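Local coordinates for protein 4-oxalmesaconate hydratase (Pseudomonas putida, PDB 5CGZ) that catalyses the zinc-dependent hydration of the enol form of oxalomesaconate to 4-carboxy-4-hydroxy-2-oxoadipate, the third step of gallate degradation, at residues 166-176 with 221-230; 63-74 with 181-192. All coordinates share one frame; numbering follows the deposited sequence.

How the contacts relate
Contact 1 pairs the two strands at one edge of the mixed, Rossmann-like sheet, 171-174 and 225-230, while contact 2 lies about 21 Å away, centre to centre, and joins helix 56-74 to helix 179-186 and the turns that follow. Along the chain the segments alternate: 63-74, 166-176, 181-192, 221-230. Strand 171-174 is followed directly by helix 179-186, and the two contacts touch where Lys182 NZ of contact 2 forms a salt bridge with Glu226 OE2 of contact 1. The C-terminal part of the chain thus extends the sheet at contact 1, where a second subunit carries it on, and packs on a helix of the N-terminal family region at contact 2.

Contact 1: residues 166-176 with 221-230; sequences EWRPDTFLDIT and NIVYAEGLQS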
loop_
_atom_site.group_PDB
_atom_site.type_symbol
_atom_site.label_atom_id
_atom_site.label_comp_id
_atom_site.label_asym_id
_atom_site.label_seq_id
_atom_site.Cartn_x
_atom_site.Cartn_y
_atom_site.Cartn_z
ATOM N N GLU A 166 -9.951 -4.609 2.166
ATOM C CA GLU A 166 -8.579 -4.763 1.672
ATOM C C GLU A 166 -8.082 -6.205 1.827
ATOM O O GLU A 166 -6.929 -6.469 2.165
ATOM C CB GLU A 166 -7.648 -3.781 2.383
ATOM C CG GLU A 166 -8.009 -2.320 2.080
ATOM C CD GLU A 166 -7.335 -1.325 3.016
ATOM O OE1 GLU A 166 -6.132 -1.486 3.300
ATOM O OE2 GLU A 166 -8.019 -0.385 3.477
ATOM N N TRP A 167 -8.977 -7.137 1.546
ATOM C CA TRP A 167 -8.701 -8.554 1.681
ATOM C C TRP A 167 -8.505 -9.144 0.289
ATOM O O TRP A 167 -9.252 -8.829 -0.640
ATOM C CB TRP A 167 -9.862 -9.218 2.426
ATOM C CG TRP A 167 -9.833 -10.715 2.580
ATOM C CD1 TRP A 167 -9.359 -11.422 3.659
ATOM C CD2 TRP A 167 -10.360 -11.689 1.664
ATOM N NE1 TRP A 167 -9.555 -12.769 3.460
ATOM C CE2 TRP A 167 -10.160 -12.961 2.251
ATOM C CE3 TRP A 167 -10.980 -11.608 0.415
ATOM C CZ2 TRP A 167 -10.559 -14.142 1.619
ATOM C CZ3 TRP A 167 -11.377 -12.787 -0.207
ATOM C CH2 TRP A 167 -11.164 -14.035 0.395
ATOM N N ARG A 168 -7.484 -9.974 0.137
ATOM C CA ARG A 168 -7.224 -10.644 -1.128
ATOM C C ARG A 168 -7.019 -12.132 -0.871
ATOM O O ARG A 168 -6.203 -12.500 -0.040
ATOM C CB ARG A 168 -5.979 -10.058 -1.824
ATOM C CG ARG A 168 -5.594 -10.825 -3.105
ATOM C CD ARG A 168 -4.307 -10.305 -3.757
ATOM N NE ARG A 168 -3.095 -10.742 -3.059
ATOM C CZ ARG A 168 -2.439 -11.889 -3.284
ATOM N NH1 ARG A 168 -1.338 -12.155 -2.585
ATOM N NH2 ARG A 168 -2.865 -12.774 -4.193
ATOM N N PRO A 169 -7.746 -12.996 -1.584
ATOM C CA PRO A 169 -7.464 -14.418 -1.340
ATOM C C PRO A 169 -6.162 -14.820 -2.021
ATOM O O PRO A 169 -6.075 -14.679 -3.231
ATOM C CB PRO A 169 -8.669 -15.132 -1.967
ATOM C CG PRO A 169 -9.127 -14.197 -3.077
ATOM C CD PRO A 169 -8.768 -12.779 -2.628
ATOM N N ASP A 170 -5.159 -15.265 -1.267
ATOM C CA ASP A 170 -3.936 -15.787 -1.880
ATOM C C ASP A 170 -4.008 -17.318 -1.920
ATOM O O ASP A 170 -3.114 -17.992 -2.440
ATOM C CB ASP A 170 -2.684 -15.316 -1.121
ATOM C CG ASP A 170 -2.712 -15.693 0.367
ATOM O OD1 ASP A 170 -3.029 -16.849 0.705
ATOM O OD2 ASP A 170 -2.420 -14.831 1.206
ATOM N N THR A 171 -5.093 -17.858 -1.375
ATOM C CA THR A 171 -5.279 -19.309 -1.300
ATOM C C THR A 171 -6.736 -19.652 -1.591
ATOM O O THR A 171 -7.632 -19.104 -0.960
ATOM C CB THR A 171 -4.882 -19.854 0.095
ATOM O OG1 THR A 171 -3.513 -19.534 0.363
ATOM C CG2 THR A 171 -5.065 -21.382 0.190
ATOM N N PHE A 172 -6.978 -20.528 -2.564
ATOM C CA PHE A 172 -8.326 -21.053 -2.790
ATOM C C PHE A 172 -8.413 -22.502 -2.350
ATOM O O PHE A 172 -7.621 -23.351 -2.781
ATOM C CB PHE A 172 -8.746 -20.951 -4.264
ATOM C CG PHE A 172 -9.055 -19.554 -4.713
ATOM C CD1 PHE A 172 -10.146 -18.874 -4.193
ATOM C CD2 PHE A 172 -8.266 -18.928 -5.667
ATOM C CE1 PHE A 172 -10.439 -17.575 -4.605
ATOM C CE2 PHE A 172 -8.553 -17.638 -6.092
ATOM C CZ PHE A 172 -9.640 -16.957 -5.554
ATOM N N LEU A 173 -9.387 -22.774 -1.494
ATOM C CA LEU A 173 -9.657 -24.125 -1.034
ATOM C C LEU A 173 -10.811 -24.696 -1.850
ATOM O O LEU A 173 -11.908 -24.146 -1.832
ATOM C CB LEU A 173 -10.001 -24.135 0.457
ATOM C CG LEU A 173 -10.170 -25.504 1.115
ATOM C CD1 LEU A 173 -8.815 -26.226 1.206
ATOM C CD2 LEU A 173 -10.823 -25.366 2.496
ATOM N N ASP A 174 -10.556 -25.782 -2.571
ATOM C CA ASP A 174 -11.601 -26.423 -3.366
ATOM C C ASP A 174 -12.532 -27.194 -2.447
ATOM O O ASP A 174 -12.153 -28.225 -1.897
ATOM C CB ASP A 174 -10.992 -27.355 -4.417
ATOM C CG ASP A 174 -12.040 -27.978 -5.328
ATOM O OD1 ASP A 174 -13.249 -27.717 -5.133
ATOM O OD2 ASP A 174 -11.651 -28.742 -6.240
ATOM N N ILE A 175 -13.753 -26.695 -2.283
ATOM C CA ILE A 175 -14.707 -27.333 -1.386
ATOM C C ILE A 175 -15.838 -28.008 -2.158
ATOM O O ILE A 175 -16.892 -28.310 -1.597
ATOM C CB ILE A 175 -15.322 -26.321 -0.384
ATOM C CG1 ILE A 175 -16.126 -25.250 -1.127
ATOM C CG2 ILE A 175 -14.237 -25.704 0.504
ATOM C CD1 ILE A 175 -17.074 -24.472 -0.205
ATOM N N THR A 176 -15.617 -28.236 -3.446
ATOM C CA THR A 176 -16.626 -28.858 -4.293
ATOM C C THR A 176 -17.173 -30.167 -3.685
ATOM O O THR A 176 -18.377 -30.418 -3.712
ATOM C CB THR A 176 -16.059 -29.148 -5.690
ATOM O OG1 THR A 176 -15.671 -27.913 -6.319
ATOM C CG2 THR A 176 -17.104 -29.864 -6.544
ATOM N N ASN A 221 -12.479 -30.426 -11.684
ATOM C CA ASN A 221 -13.883 -30.050 -11.598
ATOM C C ASN A 221 -14.106 -29.117 -10.411
ATOM O O ASN A 221 -14.668 -29.515 -9.397
ATOM C CB ASN A 221 -14.749 -31.309 -11.476
ATOM C CG ASN A 221 -16.229 -30.995 -11.391
ATOM O OD1 ASN A 221 -16.728 -30.121 -12.097
ATOM N ND2 ASN A 221 -16.937 -31.700 -10.513
ATOM N N ILE A 222 -13.632 -27.882 -10.521
ATOM C CA ILE A 222 -13.668 -26.978 -9.376
ATOM C C ILE A 222 -14.881 -26.067 -9.497
ATOM O O ILE A 222 -14.893 -25.141 -10.309
ATOM C CB ILE A 222 -12.373 -26.155 -9.267
ATOM C CG1 ILE A 222 -11.160 -27.097 -9.239
ATOM C CG2 ILE A 222 -12.409 -25.292 -8.019
ATOM C CD1 ILE A 222 -9.802 -26.386 -9.282
ATOM N N VAL A 223 -15.905 -26.353 -8.701
ATOM C CA VAL A 223 -17.192 -25.679 -8.835
ATOM C C VAL A 223 -17.448 -24.723 -7.675
ATOM O O VAL A 223 -17.981 -23.634 -7.870
ATOM C CB VAL A 223 -18.345 -26.692 -8.903
ATOM C CG1 VAL A 223 -19.691 -25.963 -9.073
ATOM C CG2 VAL A 223 -18.112 -27.682 -10.048
ATOM N N TYR A 224 -17.066 -25.148 -6.474
ATOM C CA TYR A 224 -17.235 -24.355 -5.262
ATOM C C TYR A 224 -15.889 -24.189 -4.569
ATOM O O TYR A 224 -15.161 -25.173 -4.396
ATOM C CB TYR A 224 -18.231 -25.026 -4.300
ATOM C CG TYR A 224 -19.618 -25.244 -4.874
ATOM C CD1 TYR A 224 -20.583 -24.242 -4.806
ATOM C CD2 TYR A 224 -19.961 -26.447 -5.473
ATOM C CE1 TYR A 224 -21.852 -24.431 -5.322
ATOM C CE2 TYR A 224 -21.234 -26.653 -5.998
ATOM C CZ TYR A 224 -22.171 -25.641 -5.919
ATOM O OH TYR A 224 -23.429 -25.839 -6.430
ATOM N N ALA A 225 -15.552 -22.965 -4.167
ATOM C CA ALA A 225 -14.287 -22.741 -3.461
ATOM C C ALA A 225 -14.453 -21.709 -2.354
ATOM O O ALA A 225 -15.369 -20.889 -2.401
ATOM C CB ALA A 225 -13.188 -22.302 -4.446
ATOM N N GLU A 226 -13.579 -21.771 -1.350
ATOM C CA GLU A 226 -13.468 -20.708 -0.355
ATOM C C GLU A 226 -12.116 -20.008 -0.528
ATOM O O GLU A 226 -11.090 -20.663 -0.749
ATOM C CB GLU A 226 -13.625 -21.264 1.069
ATOM C CG GLU A 226 -15.073 -21.607 1.407
ATOM C CD GLU A 226 -15.258 -22.309 2.760
ATOM O OE1 GLU A 226 -14.255 -22.669 3.422
ATOM O OE2 GLU A 226 -16.429 -22.506 3.152
ATOM N N GLY A 227 -12.125 -18.682 -0.473
ATOM C CA GLY A 227 -10.899 -17.905 -0.579
ATOM C C GLY A 227 -10.367 -17.579 0.806
ATOM O O GLY A 227 -11.145 -17.280 1.722
ATOM N N LEU A 228 -9.050 -17.658 0.962
ATOM C CA LEU A 228 -8.379 -17.383 2.234
ATOM C C LEU A 228 -7.213 -16.422 2.024
ATOM O O LEU A 228 -6.526 -16.489 0.999
ATOM C CB LEU A 228 -7.843 -18.670 2.873
ATOM C CG LEU A 228 -8.741 -19.785 3.433
ATOM C CD1 LEU A 228 -9.670 -19.257 4.501
ATOM C CD2 LEU A 228 -9.510 -20.489 2.337
ATOM N N GLN A 229 -6.969 -15.547 2.995
ATOM C CA GLN A 229 -5.744 -14.754 2.981
ATOM C C GLN A 229 -4.823 -15.189 4.114
ATOM O O GLN A 229 -5.179 -15.102 5.285
ATOM C CB GLN A 229 -6.035 -13.252 3.090
ATOM C CG GLN A 229 -4.752 -12.420 3.012
ATOM C CD GLN A 229 -4.969 -10.975 2.549
ATOM O OE1 GLN A 229 -6.010 -10.377 2.797
ATOM N NE2 GLN A 229 -3.966 -10.416 1.866
ATOM N N SER A 230 -3.633 -15.638 3.742
ATOM C CA SER A 230 -2.638 -16.147 4.680
ATOM C C SER A 230 -1.970 -15.055 5.474
ATOM O O SER A 230 -1.600 -14.026 4.926
ATOM C CB SER A 230 -1.550 -16.922 3.932
ATOM O OG SER A 230 -2.137 -17.859 3.055
HETATM O O HOH W 1 -4.392 -7.484 0.900
HETATM O O HOH W 2 -1.246 -12.409 1.394
HETATM O O HOH W 3 -13.104 -30.612 -7.387
#
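Asp170 meets Ser230 through both carboxylate oxygens: Ser230 OG donates to Asp170 OD1 at 2.7 Å, and Ser230 N to Asp170 OD2 at 2.9 Å, each on the syn side and some 20° out of the carboxylate plane. This is one end of an antiparallel strand pair, 171-174 against 225-230, in the enzyme's mixed sheet. The strand pair begins with a classic beta bulge in which Asp170 and Thr171 both face Leu228, whose O takes the N-H of Thr171 and, weakly, that of Asp170. With chi1 at 56°, the Asp170 carboxylate sits between its own N and carbonyl carbon and turns to the neighbouring strand; Thr171 OG1 also donates to OD1. An alanine here is likely to leave the Ser230 amide and hydroxyl without their acceptor and set the Thr171 hydroxyl free to turn.

Further along the ladder, Leu173 and Glu226 form a hydrogen-bonded pair, Leu173 N to Glu226 O at 2.8 Å and Glu226 N back to Leu173 O. At the far end Asp174 forms an Asx turn, its OD1 accepting Thr176 N and, on the syn lone pair, Thr176 OG1. That hydroxyl oxygen in turn receives Val223 N at 2.9 Å and Tyr224 N at 3.1 Å, the second bond almost straight at 177°.

Before the bulge, Gln229 OE1 accepts Arg168 N at 3.1 Å from well above its carbonyl plane. The Gln229 amide stands nearly perpendicular to the Trp167 ring, whose CZ2 edge comes within 3.2 Å of Gly227 O in the ring plane. Pro169 CB packs on Gly227 CA at 3.8 Å.

On the outer side, Thr171, Phe172 and Leu173 pair in parallel with a strand of a second subunit, carrying the sheet across the hexamer interface. On the inner side, Trp167 NE1 is held by Ala156 O of the adjoining strand.

Contact 2: residues 63-74 with 181-192; sequences RREEAMAAAEIL and KKYAAIQCMAGQ
Ile73 has CG1 anti to the carbonyl carbon (chi1 -69°) and the chain extended to CD1, a shape that carries CD1 to Cys188 SG at 3.6 Å while the CG2 branch lies 3.5 Å from Lys181 O. Leu74 adopts a similar first torsion, -62°, and lays CD2 against Ala185 CB at 3.6 Å. Ala185 CB also meets Ala70 CB at 4.0 Å, small against small, where the two backbones come nearest. Ala69 CB, one turn before Ile73, touches the same Cys188 sulfur.

The segments belong to helices 56-74 and 179-186, nearly antiparallel (168°, segment axes 8.6 Å apart). Helix 56-74 flanks the Rossmann-like sheet at strand 76-80, and helix 13-27 packs on Ala70 and Leu74. The zinc site is near: the Arg63 side chain is about 7 Å from that of the zinc ligand His10, and that of Gln192 about 9 Å from the zinc ion.

The chain then makes a type I turn from Ile186 to Met189 and a type II turn from Met189 to Gln192, bringing its backbone to Glu66. Arg63, bent at chi2 and chi3, forms a side-on salt bridge with Glu66 OE1 through NE and NH2, while its NH1 reaches Ser45. Glu66 CG rests 3.3 Å from Cys188 O, and Glu66 OE2 takes a weak bond from Ala190 N. Gln192 NE2 lies over one guanidinium face, 3.8 Å from Arg63 NH2, and a water bridges that NH2 to Ala190 O.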
loop_
_atom_site.group_PDB
_atom_site.type_symbol
_atom_site.label_atom_id
_atom_site.label_comp_id
_atom_site.label_asym_id
_atom_site.label_seq_id
_atom_site.Cartn_x
_atom_site.Cartn_y
_atom_site.Cartn_z
ATOM N N ARG A 63 -29.459 -18.581 18.613
ATOM C CA ARG A 63 -28.170 -18.615 17.915
ATOM C C ARG A 63 -27.339 -19.845 18.302
ATOM O O ARG A 63 -26.718 -20.476 17.444
ATOM C CB ARG A 63 -27.371 -17.343 18.210
ATOM C CG ARG A 63 -27.987 -16.061 17.672
ATOM C CD ARG A 63 -27.745 -15.900 16.184
ATOM N NE ARG A 63 -28.801 -16.486 15.362
ATOM C CZ ARG A 63 -29.855 -15.812 14.901
ATOM N NH1 ARG A 63 -30.011 -14.524 15.190
ATOM N NH2 ARG A 63 -30.759 -16.430 14.154
ATOM N N ARG A 64 -27.324 -20.174 19.595
ATOM C CA ARG A 64 -26.576 -21.329 20.093
ATOM C C ARG A 64 -27.066 -22.621 19.438
ATOM O O ARG A 64 -26.268 -23.463 19.015
ATOM C CB ARG A 64 -26.687 -21.435 21.624
ATOM C CG ARG A 64 -25.793 -22.510 22.272
ATOM C CD ARG A 64 -26.067 -22.673 23.797
ATOM N NE ARG A 64 -25.765 -21.477 24.593
ATOM C CZ ARG A 64 -26.678 -20.657 25.131
ATOM N NH1 ARG A 64 -27.974 -20.894 24.968
ATOM N NH2 ARG A 64 -26.300 -19.596 25.841
ATOM N N GLU A 65 -28.381 -22.777 19.341
ATOM C CA GLU A 65 -28.939 -24.005 18.791
ATOM C C GLU A 65 -28.616 -24.129 17.303
ATOM O O GLU A 65 -28.315 -25.217 16.814
ATOM C CB GLU A 65 -30.451 -24.061 19.017
ATOM C CG GLU A 65 -30.986 -25.471 19.247
ATOM C CD GLU A 65 -30.431 -26.114 20.514
ATOM O OE1 GLU A 65 -30.374 -27.361 20.572
ATOM O OE2 GLU A 65 -30.054 -25.377 21.451
ATOM N N GLU A 66 -28.673 -23.009 16.587
ATOM C CA GLU A 66 -28.311 -23.000 15.175
ATOM C C GLU A 66 -26.858 -23.408 14.967
ATOM O O GLU A 66 -26.558 -24.236 14.108
ATOM C CB GLU A 66 -28.551 -21.619 14.574
ATOM C CG GLU A 66 -30.016 -21.260 14.445
ATOM C CD GLU A 66 -30.216 -19.864 13.890
ATOM O OE1 GLU A 66 -29.230 -19.089 13.860
ATOM O OE2 GLU A 66 -31.360 -19.550 13.485
ATOM N N ALA A 67 -25.965 -22.835 15.771
ATOM C CA ALA A 67 -24.536 -23.099 15.638
ATOM C C ALA A 67 -24.224 -24.562 15.928
ATOM O O ALA A 67 -23.443 -25.200 15.213
ATOM C CB ALA A 67 -23.737 -22.193 16.561
ATOM N N MET A 68 -24.848 -25.100 16.973
ATOM C CA MET A 68 -24.644 -26.504 17.317
ATOM C C MET A 68 -25.153 -27.422 16.217
ATOM O O MET A 68 -24.517 -28.426 15.908
ATOM C CB MET A 68 -25.322 -26.835 18.638
ATOM C CG MET A 68 -24.527 -26.370 19.843
ATOM S SD MET A 68 -25.495 -26.519 21.353
ATOM C CE MET A 68 -24.216 -26.264 22.588
ATOM N N ALA A 69 -26.287 -27.068 15.614
ATOM C CA ALA A 69 -26.823 -27.860 14.508
ATOM C C ALA A 69 -25.881 -27.809 13.302
ATOM O O ALA A 69 -25.595 -28.833 12.682
ATOM C CB ALA A 69 -28.220 -27.371 14.122
ATOM N N ALA A 70 -25.388 -26.615 12.979
ATOM C CA ALA A 70 -24.469 -26.453 11.851
ATOM C C ALA A 70 -23.165 -27.212 12.089
ATOM O O ALA A 70 -22.657 -27.899 11.195
ATOM C CB ALA A 70 -24.181 -24.971 11.597
ATOM N N ALA A 71 -22.622 -27.081 13.296
ATOM C CA ALA A 71 -21.377 -27.760 13.642
ATOM C C ALA A 71 -21.494 -29.271 13.468
ATOM O O ALA A 71 -20.564 -29.919 12.989
ATOM C CB ALA A 71 -20.963 -27.423 15.072
ATOM N N GLU A 72 -22.642 -29.817 13.867
ATOM C CA GLU A 72 -22.904 -31.254 13.774
ATOM C C GLU A 72 -22.862 -31.696 12.316
ATOM O O GLU A 72 -22.215 -32.681 11.969
ATOM C CB GLU A 72 -24.264 -31.596 14.407
ATOM C CG GLU A 72 -24.485 -33.079 14.736
ATOM C CD GLU A 72 -25.230 -33.842 13.645
ATOM O OE1 GLU A 72 -25.816 -33.199 12.745
ATOM O OE2 GLU A 72 -25.229 -35.093 13.690
ATOM N N ILE A 73 -23.551 -30.944 11.468
ATOM C CA ILE A 73 -23.575 -31.207 10.028
ATOM C C ILE A 73 -22.178 -31.132 9.398
ATOM O O ILE A 73 -21.814 -31.971 8.572
ATOM C CB ILE A 73 -24.498 -30.211 9.296
ATOM C CG1 ILE A 73 -25.961 -30.471 9.668
ATOM C CG2 ILE A 73 -24.267 -30.272 7.785
ATOM C CD1 ILE A 73 -26.926 -29.418 9.175
ATOM N N LEU A 74 -21.393 -30.134 9.802
ATOM C CA LEU A 74 -20.073 -29.923 9.215
ATOM C C LEU A 74 -19.044 -30.922 9.752
ATOM O O LEU A 74 -18.052 -31.214 9.086
ATOM C CB LEU A 74 -19.604 -28.487 9.472
ATOM C CG LEU A 74 -20.478 -27.391 8.844
ATOM C CD1 LEU A 74 -20.059 -26.015 9.367
ATOM C CD2 LEU A 74 -20.423 -27.440 7.307
ATOM N N LYS A 181 -22.750 -30.346 2.339
ATOM C CA LYS A 181 -22.648 -30.154 3.778
ATOM C C LYS A 181 -22.640 -28.667 4.125
ATOM O O LYS A 181 -23.362 -28.241 5.025
ATOM C CB LYS A 181 -21.397 -30.843 4.332
ATOM C CG LYS A 181 -21.540 -32.349 4.455
ATOM C CD LYS A 181 -20.256 -32.992 4.960
ATOM C CE LYS A 181 -20.457 -34.481 5.251
ATOM N NZ LYS A 181 -19.186 -35.105 5.730
ATOM N N LYS A 182 -21.843 -27.866 3.411
ATOM C CA LYS A 182 -21.805 -26.444 3.741
ATOM C C LYS A 182 -23.190 -25.833 3.567
ATOM O O LYS A 182 -23.641 -25.040 4.396
ATOM C CB LYS A 182 -20.792 -25.664 2.893
ATOM C CG LYS A 182 -20.872 -24.153 3.175
ATOM C CD LYS A 182 -19.749 -23.336 2.542
ATOM C CE LYS A 182 -19.771 -21.908 3.111
ATOM N NZ LYS A 182 -18.615 -21.071 2.658
ATOM N N TYR A 183 -23.869 -26.209 2.493
ATOM C CA TYR A 183 -25.179 -25.628 2.226
ATOM C C TYR A 183 -26.235 -26.090 3.238
ATOM O O TYR A 183 -27.115 -25.318 3.629
ATOM C CB TYR A 183 -25.643 -25.956 0.805
ATOM C CG TYR A 183 -26.914 -25.219 0.459
ATOM C CD1 TYR A 183 -26.917 -23.832 0.334
ATOM C CD2 TYR A 183 -28.119 -25.899 0.297
ATOM C CE1 TYR A 183 -28.080 -23.142 0.035
ATOM C CE2 TYR A 183 -29.292 -25.214 0.001
ATOM C CZ TYR A 183 -29.263 -23.838 -0.124
ATOM O OH TYR A 183 -30.414 -23.158 -0.416
ATOM N N ALA A 184 -26.152 -27.348 3.661
ATOM C CA ALA A 184 -27.052 -27.834 4.707
ATOM C C ALA A 184 -26.799 -27.084 6.011
ATOM O O ALA A 184 -27.737 -26.740 6.729
ATOM C CB ALA A 184 -26.889 -29.337 4.908
ATOM N N ALA A 185 -25.533 -26.812 6.316
ATOM C CA ALA A 185 -25.219 -26.016 7.504
ATOM C C ALA A 185 -25.769 -24.597 7.345
ATOM O O ALA A 185 -26.314 -24.012 8.282
ATOM C CB ALA A 185 -23.716 -25.982 7.749
ATOM N N ILE A 186 -25.617 -24.046 6.146
ATOM C CA ILE A 186 -26.133 -22.715 5.844
ATOM C C ILE A 186 -27.641 -22.632 6.111
ATOM O O ILE A 186 -28.142 -21.633 6.637
ATOM C CB ILE A 186 -25.813 -22.333 4.376
ATOM C CG1 ILE A 186 -24.418 -21.702 4.295
ATOM C CG2 ILE A 186 -26.850 -21.381 3.803
ATOM C CD1 ILE A 186 -24.009 -21.335 2.888
ATOM N N GLN A 187 -28.359 -23.699 5.768
ATOM C CA GLN A 187 -29.806 -23.724 5.961
ATOM C C GLN A 187 -30.222 -23.760 7.436
ATOM O O GLN A 187 -31.378 -23.513 7.755
ATOM C CB GLN A 187 -30.410 -24.910 5.211
ATOM C CG GLN A 187 -30.438 -24.685 3.707
ATOM C CD GLN A 187 -31.108 -25.806 2.951
ATOM O OE1 GLN A 187 -32.054 -25.573 2.205
ATOM N NE2 GLN A 187 -30.610 -27.025 3.121
ATOM N N CYS A 188 -29.285 -24.050 8.333
ATOM C CA CYS A 188 -29.557 -23.922 9.762
ATOM C C CYS A 188 -29.673 -22.460 10.188
ATOM O O CYS A 188 -30.194 -22.167 11.257
ATOM C CB CYS A 188 -28.469 -24.599 10.596
ATOM S SG CYS A 188 -28.360 -26.363 10.376
ATOM N N MET A 189 -29.171 -21.547 9.361
ATOM C CA MET A 189 -29.256 -20.120 9.666
ATOM C C MET A 189 -30.662 -19.639 9.322
ATOM O O MET A 189 -30.891 -19.000 8.283
ATOM C CB MET A 189 -28.199 -19.311 8.904
ATOM C CG MET A 189 -26.768 -19.842 9.042
ATOM S SD MET A 189 -26.098 -19.755 10.718
ATOM C CE MET A 189 -26.411 -21.404 11.315
ATOM N N ALA A 190 -31.594 -19.975 10.209
ATOM C CA ALA A 190 -33.019 -19.728 10.016
ATOM C C ALA A 190 -33.354 -18.287 9.640
ATOM O O ALA A 190 -32.878 -17.337 10.268
ATOM C CB ALA A 190 -33.777 -20.119 11.278
ATOM N N GLY A 191 -34.189 -18.148 8.613
ATOM C CA GLY A 191 -34.700 -16.854 8.195
ATOM C C GLY A 191 -33.727 -15.981 7.415
ATOM O O GLY A 191 -34.021 -14.812 7.148
ATOM N N GLN A 192 -32.579 -16.534 7.026
ATOM C CA GLN A 192 -31.554 -15.720 6.376
ATOM C C GLN A 192 -31.279 -16.162 4.938
ATOM O O GLN A 192 -30.140 -16.131 4.463
ATOM C CB GLN A 192 -30.283 -15.738 7.227
ATOM C CG GLN A 192 -30.567 -15.283 8.660
ATOM C CD GLN A 192 -29.334 -15.221 9.550
ATOM O OE1 GLN A 192 -28.398 -14.454 9.291
ATOM N NE2 GLN A 192 -29.337 -16.016 10.623
HETATM O O HOH W 4 -33.342 -15.553 12.417
HETATM O O HOH W 5 -19.838 -34.252 8.595
HETATM O O HOH W 6 -17.266 -33.473 7.258
#